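Local atomic coordinates of pectate lyase (PDB entry 5GT5), a protein that cleaves pectate by elimination and probably also depolymerises pectins of varied methyl esterification, probably in an endo fashion with calcium as cofactor. Residues Thr155-Gly161 with Asp178-Ser184; Ile94-Asn100 with Ile117-Ser123; Leu9-Ser13 with Ser262-His266; Gln14-Gly18 with Ser123-Ile127; Trp163-Phe169 with Thr187-Phe193. The protein carries 1 engineered substitution. All coordinates share one frame. Residue numbers count along the deposited sequence, not the author numbering.

Contact 1: Thr155-Gly161 with Asp178-Ser184; sequences TLEESSG and DSKKGTS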
# COMPACT_ATOMS: atom_id res chain seq x y z
N THR A 155 -11.71 -13.74 -2.82
CA THR A 155 -10.52 -13.63 -3.68
C THR A 155 -10.08 -12.20 -3.60
O THR A 155 -10.89 -11.26 -3.74
CB THR A 155 -10.82 -14.00 -5.12
OG1 THR A 155 -11.33 -15.35 -5.16
CG2 THR A 155 -9.58 -13.99 -5.96
N LEU A 156 -8.79 -12.01 -3.37
CA LEU A 156 -8.20 -10.68 -3.34
C LEU A 156 -7.32 -10.52 -4.58
O LEU A 156 -6.45 -11.35 -4.84
CB LEU A 156 -7.37 -10.50 -2.09
CG LEU A 156 -8.03 -10.96 -0.78
CD1 LEU A 156 -7.04 -10.82 0.35
CD2 LEU A 156 -9.28 -10.14 -0.50
N GLU A 157 -7.52 -9.44 -5.34
CA GLU A 157 -6.74 -9.22 -6.57
C GLU A 157 -6.25 -7.81 -6.66
O GLU A 157 -7.04 -6.86 -6.47
CB GLU A 157 -7.55 -9.53 -7.83
CG GLU A 157 -7.92 -11.02 -7.97
CD GLU A 157 -8.72 -11.33 -9.21
OE1 GLU A 157 -8.76 -10.47 -10.11
OE2 GLU A 157 -9.31 -12.43 -9.30
N GLU A 158 -4.96 -7.66 -6.98
CA GLU A 158 -4.32 -6.33 -7.13
C GLU A 158 -4.75 -5.32 -6.08
O GLU A 158 -5.03 -4.15 -6.38
CB GLU A 158 -4.47 -5.77 -8.54
CG GLU A 158 -5.83 -5.43 -8.99
CD GLU A 158 -6.45 -6.53 -9.80
OE1 GLU A 158 -5.70 -7.38 -10.33
OE2 GLU A 158 -7.69 -6.52 -9.94
N SER A 159 -4.77 -5.79 -4.84
CA SER A 159 -5.20 -5.00 -3.68
C SER A 159 -4.06 -4.86 -2.67
O SER A 159 -2.99 -5.50 -2.79
CB SER A 159 -6.45 -5.64 -3.05
OG SER A 159 -7.57 -5.50 -3.94
N SER A 160 -4.25 -3.99 -1.68
CA SER A 160 -3.20 -3.66 -0.71
C SER A 160 -3.82 -3.35 0.62
O SER A 160 -4.59 -2.38 0.72
CB SER A 160 -2.43 -2.42 -1.20
OG SER A 160 -1.39 -2.05 -0.31
N GLY A 161 -3.49 -4.14 1.65
CA GLY A 161 -4.03 -3.92 2.98
C GLY A 161 -5.41 -4.51 3.15
O GLY A 161 -6.41 -3.86 2.88
N ASP A 178 -8.28 -16.65 -1.21
CA ASP A 178 -7.17 -16.67 -2.17
C ASP A 178 -6.69 -15.26 -2.37
O ASP A 178 -7.46 -14.29 -2.30
CB ASP A 178 -7.63 -17.23 -3.49
CG ASP A 178 -8.00 -18.71 -3.41
OD1 ASP A 178 -7.59 -19.40 -2.46
OD2 ASP A 178 -8.70 -19.19 -4.34
N SER A 179 -5.40 -15.14 -2.64
CA SER A 179 -4.79 -13.82 -2.81
C SER A 179 -3.97 -13.86 -4.08
O SER A 179 -3.08 -14.72 -4.20
CB SER A 179 -3.97 -13.48 -1.58
OG SER A 179 -3.54 -12.13 -1.65
N LYS A 180 -4.23 -12.95 -5.01
CA LYS A 180 -3.73 -13.05 -6.37
C LYS A 180 -3.28 -11.70 -6.92
O LYS A 180 -3.58 -10.61 -6.37
CB LYS A 180 -4.86 -13.58 -7.28
CG LYS A 180 -5.45 -14.94 -6.93
CD LYS A 180 -6.52 -15.27 -7.97
CE LYS A 180 -7.17 -16.61 -7.71
NZ LYS A 180 -8.20 -16.90 -8.76
N LYS A 181 -2.59 -11.77 -8.06
CA LYS A 181 -2.24 -10.59 -8.83
C LYS A 181 -1.54 -9.54 -7.97
O LYS A 181 -1.90 -8.36 -7.96
CB LYS A 181 -3.46 -10.06 -9.55
CG LYS A 181 -4.02 -11.09 -10.55
CD LYS A 181 -5.21 -10.55 -11.31
CE LYS A 181 -4.80 -9.56 -12.39
NZ LYS A 181 -5.98 -8.98 -13.11
N GLY A 182 -0.52 -10.00 -7.24
CA GLY A 182 0.36 -9.09 -6.53
C GLY A 182 -0.23 -8.48 -5.27
O GLY A 182 0.34 -7.54 -4.73
N THR A 183 -1.37 -8.98 -4.81
CA THR A 183 -1.95 -8.46 -3.58
C THR A 183 -0.98 -8.58 -2.40
O THR A 183 -0.41 -9.64 -2.14
CB THR A 183 -3.26 -9.19 -3.23
OG1 THR A 183 -4.24 -8.88 -4.23
CG2 THR A 183 -3.79 -8.76 -1.86
N SER A 184 -0.78 -7.49 -1.70
CA SER A 184 0.12 -7.42 -0.53
C SER A 184 -0.60 -6.88 0.70
O SER A 184 -1.70 -6.31 0.62
CB SER A 184 1.35 -6.55 -0.82
OG SER A 184 0.95 -5.23 -1.13
O HOH W 1 -9.45 -14.93 -10.01
O HOH W 2 -1.54 -5.46 -5.37
O HOH W 3 0.55 -3.53 0.87
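A salt bridge from Glu158 OE1 to Lys181 NZ (3.2 Å) ties the bend after one strand to the bend after the next. Before these bends, strands 155-157 and 178-180 run parallel, joined by Leu156 N to Asp178 O (2.8 Å) and Lys180 N to Leu156 O (2.7 Å). Past the corner a second short ladder resumes one residue out of step, with Ser184 N donating to Ser159 O (3.2 Å) and Gly161 N to Ser184 O (3.0 Å). The type I' turn from Lys180 to Thr183 takes up the extra residue, and Thr183 OG1 works both ways, donating to Lys180 O (2.8 Å) and accepting from Ser159 N (3.2 Å). One water links Glu157 OE2 with Lys180 NZ. In the packing around this, Leu156 CB lies 4.0 Å from Thr183 CG2 and Thr155 CG2 3.9 Å from Lys180 CD. Asp178, whose OD1 accepts from Leu248 N, is a probable calcium ligand, so the parallel ladder places a probable metal-binding carboxylate on a backbone-paired strand of the β-helix.

Contact 2: Ile94-Asn100 with Ile117-Ser123; sequences ITVDGFN and ISVKRSS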
# COMPACT_ATOMS: atom_id res chain seq x y z
N ILE A 94 -19.85 -11.18 -6.10
CA ILE A 94 -19.96 -9.78 -5.67
C ILE A 94 -18.58 -9.17 -5.71
O ILE A 94 -17.68 -9.64 -5.00
CB ILE A 94 -20.55 -9.69 -4.27
CG1 ILE A 94 -21.92 -10.39 -4.19
CG2 ILE A 94 -20.63 -8.23 -3.88
CD1 ILE A 94 -22.40 -10.71 -2.81
N THR A 95 -18.40 -8.17 -6.57
CA THR A 95 -17.08 -7.59 -6.78
C THR A 95 -16.97 -6.22 -6.13
O THR A 95 -17.62 -5.26 -6.58
CB THR A 95 -16.73 -7.47 -8.27
OG1 THR A 95 -16.74 -8.78 -8.85
CG2 THR A 95 -15.33 -6.90 -8.45
N VAL A 96 -16.12 -6.14 -5.11
CA VAL A 96 -15.79 -4.90 -4.41
C VAL A 96 -14.60 -4.31 -5.13
O VAL A 96 -13.49 -4.87 -5.04
CB VAL A 96 -15.41 -5.24 -2.95
CG1 VAL A 96 -14.97 -4.02 -2.18
CG2 VAL A 96 -16.61 -5.90 -2.23
N ASP A 97 -14.83 -3.21 -5.85
CA ASP A 97 -13.86 -2.69 -6.82
C ASP A 97 -13.53 -1.23 -6.52
O ASP A 97 -14.43 -0.39 -6.39
CB ASP A 97 -14.47 -2.79 -8.23
CG ASP A 97 -13.47 -2.51 -9.35
OD1 ASP A 97 -12.31 -2.12 -9.09
OD2 ASP A 97 -13.86 -2.68 -10.52
N GLY A 98 -12.26 -0.94 -6.34
CA GLY A 98 -11.85 0.45 -6.26
C GLY A 98 -12.11 1.13 -4.93
O GLY A 98 -12.14 2.37 -4.87
N PHE A 99 -12.30 0.38 -3.85
CA PHE A 99 -12.51 0.96 -2.53
C PHE A 99 -11.21 1.32 -1.84
O PHE A 99 -10.20 0.64 -2.03
CB PHE A 99 -13.36 0.02 -1.66
CG PHE A 99 -14.83 0.12 -1.96
CD1 PHE A 99 -15.37 -0.57 -3.04
CD2 PHE A 99 -15.65 0.97 -1.22
CE1 PHE A 99 -16.74 -0.42 -3.38
CE2 PHE A 99 -17.02 1.12 -1.55
CZ PHE A 99 -17.56 0.40 -2.62
N ASN A 100 -11.20 2.44 -1.12
CA ASN A 100 -10.08 2.78 -0.25
C ASN A 100 -10.56 3.09 1.15
O ASN A 100 -11.12 4.16 1.42
CB ASN A 100 -9.28 3.96 -0.74
CG ASN A 100 -8.09 4.26 0.18
OD1 ASN A 100 -7.48 3.36 0.73
ND2 ASN A 100 -7.87 5.54 0.45
N ILE A 117 -17.13 -13.48 -2.97
CA ILE A 117 -16.70 -12.07 -2.89
C ILE A 117 -15.35 -11.93 -3.56
O ILE A 117 -14.42 -12.69 -3.28
CB ILE A 117 -16.63 -11.57 -1.46
CG1 ILE A 117 -18.05 -11.56 -0.86
CG2 ILE A 117 -16.00 -10.12 -1.42
CD1 ILE A 117 -18.09 -11.13 0.57
N SER A 118 -15.25 -10.96 -4.47
CA SER A 118 -13.99 -10.64 -5.13
C SER A 118 -13.64 -9.21 -4.76
O SER A 118 -14.46 -8.30 -4.95
CB SER A 118 -14.17 -10.77 -6.64
OG SER A 118 -13.03 -10.30 -7.36
N VAL A 119 -12.47 -9.03 -4.16
CA VAL A 119 -11.97 -7.69 -3.85
C VAL A 119 -10.92 -7.36 -4.88
O VAL A 119 -9.91 -8.06 -5.02
CB VAL A 119 -11.37 -7.62 -2.45
CG1 VAL A 119 -10.81 -6.20 -2.18
CG2 VAL A 119 -12.42 -8.02 -1.38
N LYS A 120 -11.17 -6.32 -5.67
CA LYS A 120 -10.24 -5.94 -6.75
C LYS A 120 -9.86 -4.49 -6.62
O LYS A 120 -10.71 -3.66 -6.31
CB LYS A 120 -10.89 -6.09 -8.14
CG LYS A 120 -11.22 -7.53 -8.50
CD LYS A 120 -11.83 -7.63 -9.89
CE LYS A 120 -12.10 -9.09 -10.29
NZ LYS A 120 -12.66 -9.13 -11.68
N ARG A 121 -8.59 -4.22 -6.87
CA ARG A 121 -8.13 -2.82 -7.01
C ARG A 121 -8.55 -1.98 -5.80
O ARG A 121 -8.95 -0.82 -5.94
CB ARG A 121 -8.64 -2.22 -8.32
CG ARG A 121 -8.05 -2.85 -9.57
CD ARG A 121 -8.77 -2.36 -10.84
NE ARG A 121 -10.14 -2.87 -10.98
CZ ARG A 121 -10.48 -3.96 -11.67
NH1 ARG A 121 -9.55 -4.69 -12.28
NH2 ARG A 121 -11.76 -4.32 -11.74
N SER A 122 -8.48 -2.57 -4.60
CA SER A 122 -8.91 -1.89 -3.39
C SER A 122 -7.79 -1.83 -2.36
O SER A 122 -6.80 -2.58 -2.42
CB SER A 122 -10.11 -2.63 -2.81
OG SER A 122 -11.26 -2.50 -3.66
N SER A 123 -7.92 -0.92 -1.41
CA SER A 123 -6.93 -0.77 -0.36
C SER A 123 -7.62 -0.57 0.96
O SER A 123 -8.72 0.01 1.05
CB SER A 123 -5.99 0.39 -0.64
OG SER A 123 -6.76 1.56 -0.88
O HOH W 4 -15.31 -9.56 -11.13
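Val96 lies over the apolar side chains of the next strand, its CG2 4.3 Å from Ile117 CG2 and its CB 4.4 Å from Val119 CG2. Stacking of like residues, coil upon coil, is a general principle of parallel β-helices, and here it accompanies a regular ladder: Ser118 N to Ile94 O (2.8 Å), Val96 N to Ser118 O (2.7 Å) and Lys120 N to Val96 O (2.8 Å). Thr95, Ser118, Asp97 and Lys120 share the other face, where a water joins Thr95 OG1 to Lys120 NZ. At the strand ends Arg121 grips Asp97 in a two-point salt bridge, NE to OD1 at 3.0 Å and NH2 to OD2 at 2.9 Å. Both segments then bend together. Gly98 N donates to Lys120 O (3.1 Å), Ser122 OG accepts from Phe99 N (3.1 Å) while donating to Lys120 O (2.9 Å), and Ser123 OG donates to Asn100 OD1 (2.5 Å). Strand 92-97 lies between the antiparallel strand 74-76 and strand 115-120, which pairs with strand 154-157 on its far edge; helix 36-43 packs against the apolar face, with Leu39 on Ile94 and Leu43 on Val96.

Contact 3: Leu9-Ser13 with Ser262-His266; sequences LTGFS and SITLH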
# COMPACT_ATOMS: atom_id res chain seq x y z
N LEU A 9 -4.90 -5.92 15.39
CA LEU A 9 -4.37 -6.12 14.05
C LEU A 9 -2.85 -6.23 14.11
O LEU A 9 -2.19 -5.37 14.70
CB LEU A 9 -4.79 -4.95 13.16
CG LEU A 9 -4.08 -4.84 11.80
CD1 LEU A 9 -4.37 -6.06 10.91
CD2 LEU A 9 -4.58 -3.58 11.12
N THR A 10 -2.31 -7.31 13.54
CA THR A 10 -0.86 -7.47 13.40
C THR A 10 -0.53 -7.90 11.98
O THR A 10 -1.42 -8.17 11.16
CB THR A 10 -0.32 -8.55 14.35
OG1 THR A 10 -0.82 -9.82 13.90
CG2 THR A 10 -0.80 -8.33 15.77
N GLY A 11 0.76 -7.96 11.68
CA GLY A 11 1.22 -8.64 10.47
C GLY A 11 1.23 -7.74 9.26
O GLY A 11 1.28 -6.50 9.39
N PHE A 12 1.17 -8.32 8.06
CA PHE A 12 1.39 -7.52 6.86
C PHE A 12 0.29 -6.49 6.61
O PHE A 12 0.54 -5.50 5.92
CB PHE A 12 1.56 -8.41 5.63
CG PHE A 12 2.89 -9.14 5.58
CD1 PHE A 12 4.09 -8.46 5.37
CD2 PHE A 12 2.95 -10.53 5.73
CE1 PHE A 12 5.31 -9.13 5.32
CE2 PHE A 12 4.17 -11.21 5.67
CZ PHE A 12 5.35 -10.53 5.44
N SER A 13 -0.91 -6.71 7.17
CA SER A 13 -1.95 -5.70 7.06
C SER A 13 -1.81 -4.57 8.05
O SER A 13 -2.72 -3.74 8.16
CB SER A 13 -3.34 -6.32 7.17
OG SER A 13 -4.35 -5.32 6.96
N SER A 262 2.20 -10.79 0.01
CA SER A 262 2.52 -10.96 1.42
C SER A 262 1.26 -11.25 2.20
O SER A 262 0.16 -10.67 1.95
CB SER A 262 3.29 -9.75 2.00
OG SER A 262 2.50 -8.56 2.00
N ILE A 263 1.39 -12.21 3.12
CA ILE A 263 0.27 -12.63 3.94
C ILE A 263 0.72 -13.13 5.32
O ILE A 263 1.73 -13.82 5.44
CB ILE A 263 -0.57 -13.70 3.20
CG1 ILE A 263 -1.85 -13.98 3.97
CG2 ILE A 263 0.18 -15.01 2.96
CD1 ILE A 263 -2.91 -14.72 3.11
N THR A 264 -0.03 -12.74 6.34
CA THR A 264 0.13 -13.25 7.70
C THR A 264 -1.12 -14.01 8.07
O THR A 264 -2.24 -13.49 7.91
CB THR A 264 0.29 -12.09 8.71
OG1 THR A 264 1.37 -11.26 8.29
CG2 THR A 264 0.53 -12.61 10.12
N LEU A 265 -0.94 -15.22 8.60
CA LEU A 265 -2.04 -16.04 9.17
C LEU A 265 -1.76 -16.24 10.66
O LEU A 265 -0.66 -16.67 11.01
CB LEU A 265 -2.08 -17.43 8.52
CG LEU A 265 -2.07 -17.45 6.98
CD1 LEU A 265 -1.99 -18.88 6.48
CD2 LEU A 265 -3.32 -16.75 6.42
N HIS A 266 -2.70 -15.96 11.55
CA HIS A 266 -2.43 -16.22 12.96
C HIS A 266 -3.67 -16.42 13.78
O HIS A 266 -4.73 -15.82 13.50
CB HIS A 266 -1.48 -15.18 13.59
CG HIS A 266 -2.11 -13.88 13.94
ND1 HIS A 266 -2.72 -13.66 15.16
CD2 HIS A 266 -2.20 -12.71 13.26
CE1 HIS A 266 -3.18 -12.43 15.20
NE2 HIS A 266 -2.87 -11.82 14.06
O HOH W 5 -4.42 -9.51 13.78
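In this loop-on-strand contact the segment before the first strand (30-33) lies against strand 262-271, meeting it through Phe12, the Gly11 backbone and Thr10. Phe12 gives the most surface to the contact: Ser262 CB sits over the face of its ring, 3.6 Å from the centroid, in a CH-π contact, while Ile263 C lies near the ring edge, 3.4 Å from Phe12 CD2. Phe12 N donates to Thr264 OG1 (3.0 Å), a hydroxyl that also hydrogen-bonds Tyr409. The strand belongs to a coil of the parallel β-helix characteristic of polysaccharide lyase family 1, running between strands 184-194 and 284-288, so the N-terminal loop reaches a part of the helix some 250 residues later. Gly11 comes so close to the strand that a β-carbon would clash with Thr264 OG1. Further along, Thr10 OG1 is 2.9 Å from His266 NE2 and hydrogen-bonds Tyr288, whose ring stacks on His266. A water accepts from Thr10 N at 3.1 Å and lies 2.8 Å from His266 NE2.

Contact 4: Gln14-Gly18 with Ser123-Ile127; sequences QGNTG and SNVII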
# COMPACT_ATOMS: atom_id res chain seq x y z
N GLN A 14 -0.70 -4.49 8.77
CA GLN A 14 -0.48 -3.35 9.66
C GLN A 14 -0.69 -2.03 8.89
O GLN A 14 -0.31 -1.92 7.72
CB GLN A 14 0.94 -3.37 10.24
CG GLN A 14 2.05 -3.24 9.18
CD GLN A 14 3.43 -3.31 9.80
OE1 GLN A 14 3.58 -3.12 11.02
NE2 GLN A 14 4.43 -3.56 8.98
N GLY A 15 -1.30 -1.05 9.55
CA GLY A 15 -1.51 0.24 8.91
C GLY A 15 -2.88 0.40 8.24
O GLY A 15 -3.27 1.50 7.83
N ASN A 16 -3.60 -0.71 8.12
CA ASN A 16 -4.96 -0.74 7.60
C ASN A 16 -5.95 -0.31 8.68
O ASN A 16 -6.02 -0.94 9.71
CB ASN A 16 -5.23 -2.19 7.19
CG ASN A 16 -6.58 -2.41 6.57
OD1 ASN A 16 -7.41 -1.50 6.46
ND2 ASN A 16 -6.84 -3.68 6.19
N THR A 17 -6.70 0.76 8.45
CA THR A 17 -7.71 1.17 9.42
C THR A 17 -9.11 1.01 8.86
O THR A 17 -10.10 1.39 9.52
CB THR A 17 -7.52 2.63 9.89
OG1 THR A 17 -7.54 3.49 8.75
CG2 THR A 17 -6.21 2.77 10.65
N GLY A 18 -9.22 0.38 7.69
CA GLY A 18 -10.51 0.15 7.08
C GLY A 18 -11.32 1.43 6.89
O GLY A 18 -10.80 2.46 6.45
N SER A 123 -7.92 -0.92 -1.41
CA SER A 123 -6.93 -0.77 -0.36
C SER A 123 -7.62 -0.57 0.96
O SER A 123 -8.72 0.01 1.05
CB SER A 123 -5.99 0.39 -0.64
OG SER A 123 -6.76 1.56 -0.88
N ASN A 124 -6.95 -1.05 2.01
CA ASN A 124 -7.38 -0.88 3.39
C ASN A 124 -8.82 -1.35 3.61
O ASN A 124 -9.73 -0.60 3.96
CB ASN A 124 -7.16 0.58 3.80
CG ASN A 124 -5.70 0.92 3.81
OD1 ASN A 124 -4.88 0.13 4.26
ND2 ASN A 124 -5.37 2.04 3.19
N VAL A 125 -9.00 -2.65 3.39
CA VAL A 125 -10.28 -3.32 3.55
C VAL A 125 -10.24 -4.19 4.80
O VAL A 125 -9.26 -4.95 4.97
CB VAL A 125 -10.62 -4.17 2.31
CG1 VAL A 125 -11.91 -4.99 2.54
CG2 VAL A 125 -10.73 -3.27 1.05
N ILE A 126 -11.26 -4.09 5.64
CA ILE A 126 -11.38 -4.91 6.84
C ILE A 126 -12.70 -5.68 6.72
O ILE A 126 -13.75 -5.09 6.41
CB ILE A 126 -11.37 -4.05 8.12
CG1 ILE A 126 -10.02 -3.35 8.26
CG2 ILE A 126 -11.77 -4.89 9.34
CD1 ILE A 126 -9.91 -2.50 9.54
N ILE A 127 -12.64 -7.00 6.93
CA ILE A 127 -13.81 -7.89 6.89
C ILE A 127 -13.82 -8.69 8.19
O ILE A 127 -12.90 -9.47 8.45
CB ILE A 127 -13.78 -8.82 5.68
CG1 ILE A 127 -13.76 -8.00 4.39
CG2 ILE A 127 -14.96 -9.80 5.75
CD1 ILE A 127 -13.43 -8.81 3.13
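Three residues make most of this contact: Asn16 from the N-terminal loop, and Asn124 and Ile126 from the chain it crosses. Asn16 uses both ends of its amide. ND2 donates to Val125 O (3.0 Å), a backbone acceptor, and to Ser13 just before the segment; OD1 accepts from Gly18 N (2.9 Å), closing an Asx turn that folds the loop back on itself. The same OD1 lies 3.1 Å from Asn124 CA. Asn124 occupies the left-handed helical region (phi 54°, psi 63°), where asparagine is well tolerated, and the chain turns its corner there; its O receives a CA-H···O contact from Gly18 CA (3.3 Å), and its OD1 hydrogen-bonds Ser256 of the second subunit. Ile126 fills the space under the turn, with CD1 3.5 Å from Gly18 N and 3.7 Å from Thr17 C. A β-carbon on Gly18 would collide with that methyl, and the residue's positive phi also suits glycine. Sharp corners between strands are characteristic of parallel β-helices. Strand 125-128, on which the loop rests, pairs with strand 102-106 in one direction and with strand 160-165 in the other, and Trp163 of the latter touches both Asn16 and Ile126.

Contact 5: Trp163-Phe169 with Thr187-Phe193; sequences WIDHCVF and TISWSTF. Engineered in segment 163-169: Val168 (natural residue Gly).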
# COMPACT_ATOMS: atom_id res chain seq x y z
N TRP A 163 -7.51 -7.01 6.00
CA TRP A 163 -7.59 -7.73 7.24
C TRP A 163 -8.90 -8.51 7.26
O TRP A 163 -9.97 -7.91 7.25
CB TRP A 163 -7.54 -6.74 8.42
CG TRP A 163 -7.41 -7.38 9.77
CD1 TRP A 163 -6.84 -8.60 10.03
CD2 TRP A 163 -7.81 -6.84 11.05
NE1 TRP A 163 -6.86 -8.85 11.40
CE2 TRP A 163 -7.47 -7.80 12.03
CE3 TRP A 163 -8.47 -5.66 11.45
CZ2 TRP A 163 -7.71 -7.59 13.40
CZ3 TRP A 163 -8.70 -5.46 12.80
CH2 TRP A 163 -8.34 -6.41 13.76
N ILE A 164 -8.81 -9.83 7.30
CA ILE A 164 -9.95 -10.71 7.48
C ILE A 164 -9.81 -11.31 8.87
O ILE A 164 -8.79 -11.95 9.17
CB ILE A 164 -9.97 -11.80 6.43
CG1 ILE A 164 -10.21 -11.16 5.05
CG2 ILE A 164 -11.09 -12.82 6.73
CD1 ILE A 164 -9.76 -12.02 3.86
N ASP A 165 -10.80 -11.10 9.75
CA ASP A 165 -10.58 -11.43 11.15
C ASP A 165 -11.88 -11.85 11.84
O ASP A 165 -12.94 -11.30 11.56
CB ASP A 165 -9.93 -10.23 11.87
CG ASP A 165 -9.94 -10.38 13.37
OD1 ASP A 165 -10.96 -9.97 13.98
OD2 ASP A 165 -8.98 -10.93 13.95
N HIS A 166 -11.79 -12.87 12.70
CA HIS A 166 -13.00 -13.39 13.36
C HIS A 166 -14.09 -13.79 12.36
O HIS A 166 -15.29 -13.57 12.57
CB HIS A 166 -13.53 -12.41 14.41
CG HIS A 166 -12.77 -12.45 15.71
ND1 HIS A 166 -11.74 -11.58 15.99
CD2 HIS A 166 -12.90 -13.27 16.77
CE1 HIS A 166 -11.27 -11.86 17.20
NE2 HIS A 166 -11.93 -12.89 17.68
N CYS A 167 -13.66 -14.43 11.29
CA CYS A 167 -14.60 -15.00 10.33
C CYS A 167 -14.57 -16.51 10.40
O CYS A 167 -13.63 -17.11 10.95
CB CYS A 167 -14.28 -14.54 8.90
SG CYS A 167 -14.60 -12.77 8.63
N VAL A 168 -15.62 -17.12 9.87
CA VAL A 168 -15.75 -18.58 9.78
C VAL A 168 -16.07 -18.97 8.35
O VAL A 168 -16.93 -18.34 7.72
CB VAL A 168 -16.85 -19.06 10.71
CG1 VAL A 168 -17.11 -20.58 10.54
CG2 VAL A 168 -16.39 -18.81 12.05
N PHE A 169 -15.38 -20.00 7.85
CA PHE A 169 -15.55 -20.48 6.49
C PHE A 169 -15.86 -21.96 6.53
O PHE A 169 -15.19 -22.70 7.24
CB PHE A 169 -14.28 -20.22 5.67
CG PHE A 169 -13.89 -18.78 5.59
CD1 PHE A 169 -13.16 -18.18 6.62
CD2 PHE A 169 -14.27 -18.01 4.50
CE1 PHE A 169 -12.78 -16.85 6.54
CE2 PHE A 169 -13.91 -16.67 4.42
CZ PHE A 169 -13.17 -16.09 5.43
N THR A 187 -3.61 -9.78 6.30
CA THR A 187 -3.61 -10.54 7.54
C THR A 187 -4.92 -11.26 7.68
O THR A 187 -5.98 -10.64 7.54
CB THR A 187 -3.38 -9.66 8.78
OG1 THR A 187 -2.06 -9.11 8.72
CG2 THR A 187 -3.53 -10.49 10.08
N ILE A 188 -4.84 -12.56 7.94
CA ILE A 188 -6.03 -13.31 8.30
C ILE A 188 -5.87 -13.86 9.72
O ILE A 188 -4.95 -14.65 9.98
CB ILE A 188 -6.32 -14.47 7.31
CG1 ILE A 188 -6.32 -13.98 5.84
CG2 ILE A 188 -7.63 -15.15 7.68
CD1 ILE A 188 -6.62 -15.08 4.78
N SER A 189 -6.75 -13.43 10.64
CA SER A 189 -6.55 -13.78 12.05
C SER A 189 -7.84 -14.17 12.75
O SER A 189 -8.95 -13.81 12.32
CB SER A 189 -5.87 -12.65 12.81
OG SER A 189 -6.64 -11.45 12.78
N TRP A 190 -7.68 -14.96 13.81
CA TRP A 190 -8.79 -15.31 14.69
C TRP A 190 -9.96 -15.91 13.93
O TRP A 190 -11.11 -15.65 14.25
CB TRP A 190 -9.23 -14.08 15.53
CG TRP A 190 -8.22 -13.78 16.59
CD1 TRP A 190 -7.27 -12.78 16.59
CD2 TRP A 190 -8.00 -14.53 17.80
NE1 TRP A 190 -6.49 -12.87 17.73
CE2 TRP A 190 -6.94 -13.92 18.49
CE3 TRP A 190 -8.64 -15.62 18.38
CZ2 TRP A 190 -6.47 -14.41 19.70
CZ3 TRP A 190 -8.18 -16.10 19.60
CH2 TRP A 190 -7.10 -15.49 20.24
N SER A 191 -9.66 -16.72 12.92
CA SER A 191 -10.68 -17.26 12.02
C SER A 191 -10.72 -18.77 12.01
O SER A 191 -9.70 -19.42 12.26
CB SER A 191 -10.53 -16.70 10.59
OG SER A 191 -10.74 -15.27 10.61
N THR A 192 -11.90 -19.30 11.72
CA THR A 192 -12.11 -20.75 11.65
C THR A 192 -12.38 -21.15 10.21
O THR A 192 -13.18 -20.50 9.52
CB THR A 192 -13.31 -21.13 12.51
OG1 THR A 192 -12.96 -20.89 13.89
CG2 THR A 192 -13.67 -22.61 12.31
N PHE A 193 -11.70 -22.21 9.76
CA PHE A 193 -11.90 -22.82 8.46
C PHE A 193 -12.21 -24.27 8.76
O PHE A 193 -11.39 -24.94 9.37
CB PHE A 193 -10.61 -22.66 7.63
CG PHE A 193 -10.14 -21.22 7.50
CD1 PHE A 193 -9.38 -20.62 8.52
CD2 PHE A 193 -10.48 -20.47 6.38
CE1 PHE A 193 -8.94 -19.30 8.40
CE2 PHE A 193 -10.08 -19.15 6.25
CZ PHE A 193 -9.33 -18.55 7.26
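Polar groups here are satisfied in relay. Trp163 NE1 donates to Ser189 OG (3.0 Å), which donates to Asp165 OD2 (2.7 Å); Asp165 OD1 accepts from His166 ND1 (2.7 Å) and is salt-bridged to Arg128. Ser191 OG repeats the trick at the bend, accepting from Cys167 N (3.1 Å) and donating to Ser189 O (2.9 Å), which also takes His166 N (3.0 Å). Backbone pairs are Ile164 N to Thr187 O (3.0 Å), Ser189 N to Ile164 O (2.9 Å), Thr192 N to Cys167 O (2.9 Å) and Phe169 N to Thr192 O (2.8 Å). Thr187 OG1 bonds Thr10 O and Trp190 NE1 bonds Asp6 O. Trp190 CB lies over the face of the His166 ring in a CH-π contact. The engineered Val168 rests its CG2 3.9 Å from Thr192 CB. Phe169 and Phe193 are near parallel but slid apart (centroids 4.9 Å), part of a file of rings from Phe132 to Tyr270. Aromatic stacks from coil to coil typify the parallel β-helix of pectate lyases.

In the fold
Contacts 1 and 2, centres 10 Å apart, join alternate pairs of one sheet: Val119 N and O meet Thr155 O and Glu157 N, each at 2.8 Å. Strands 160-165 and 184-194, paired at their starts in contact 1, go on into contact 5, whose centre is 16 Å away. Segments 9-13 and 14-18 are consecutive in one N-terminal loop along that sheet, so contacts 3 and 4 lie side by side, centres 11 Å apart; Thr10 O reaches Thr187 OG1 at 2.7 Å. The probable calcium site includes Asp178 of contact 1, its side chain about 3 Å from that of Asp152; the likely catalytic Arg276 is about 10 Å from Ile263 of contact 3, side chain to side chain.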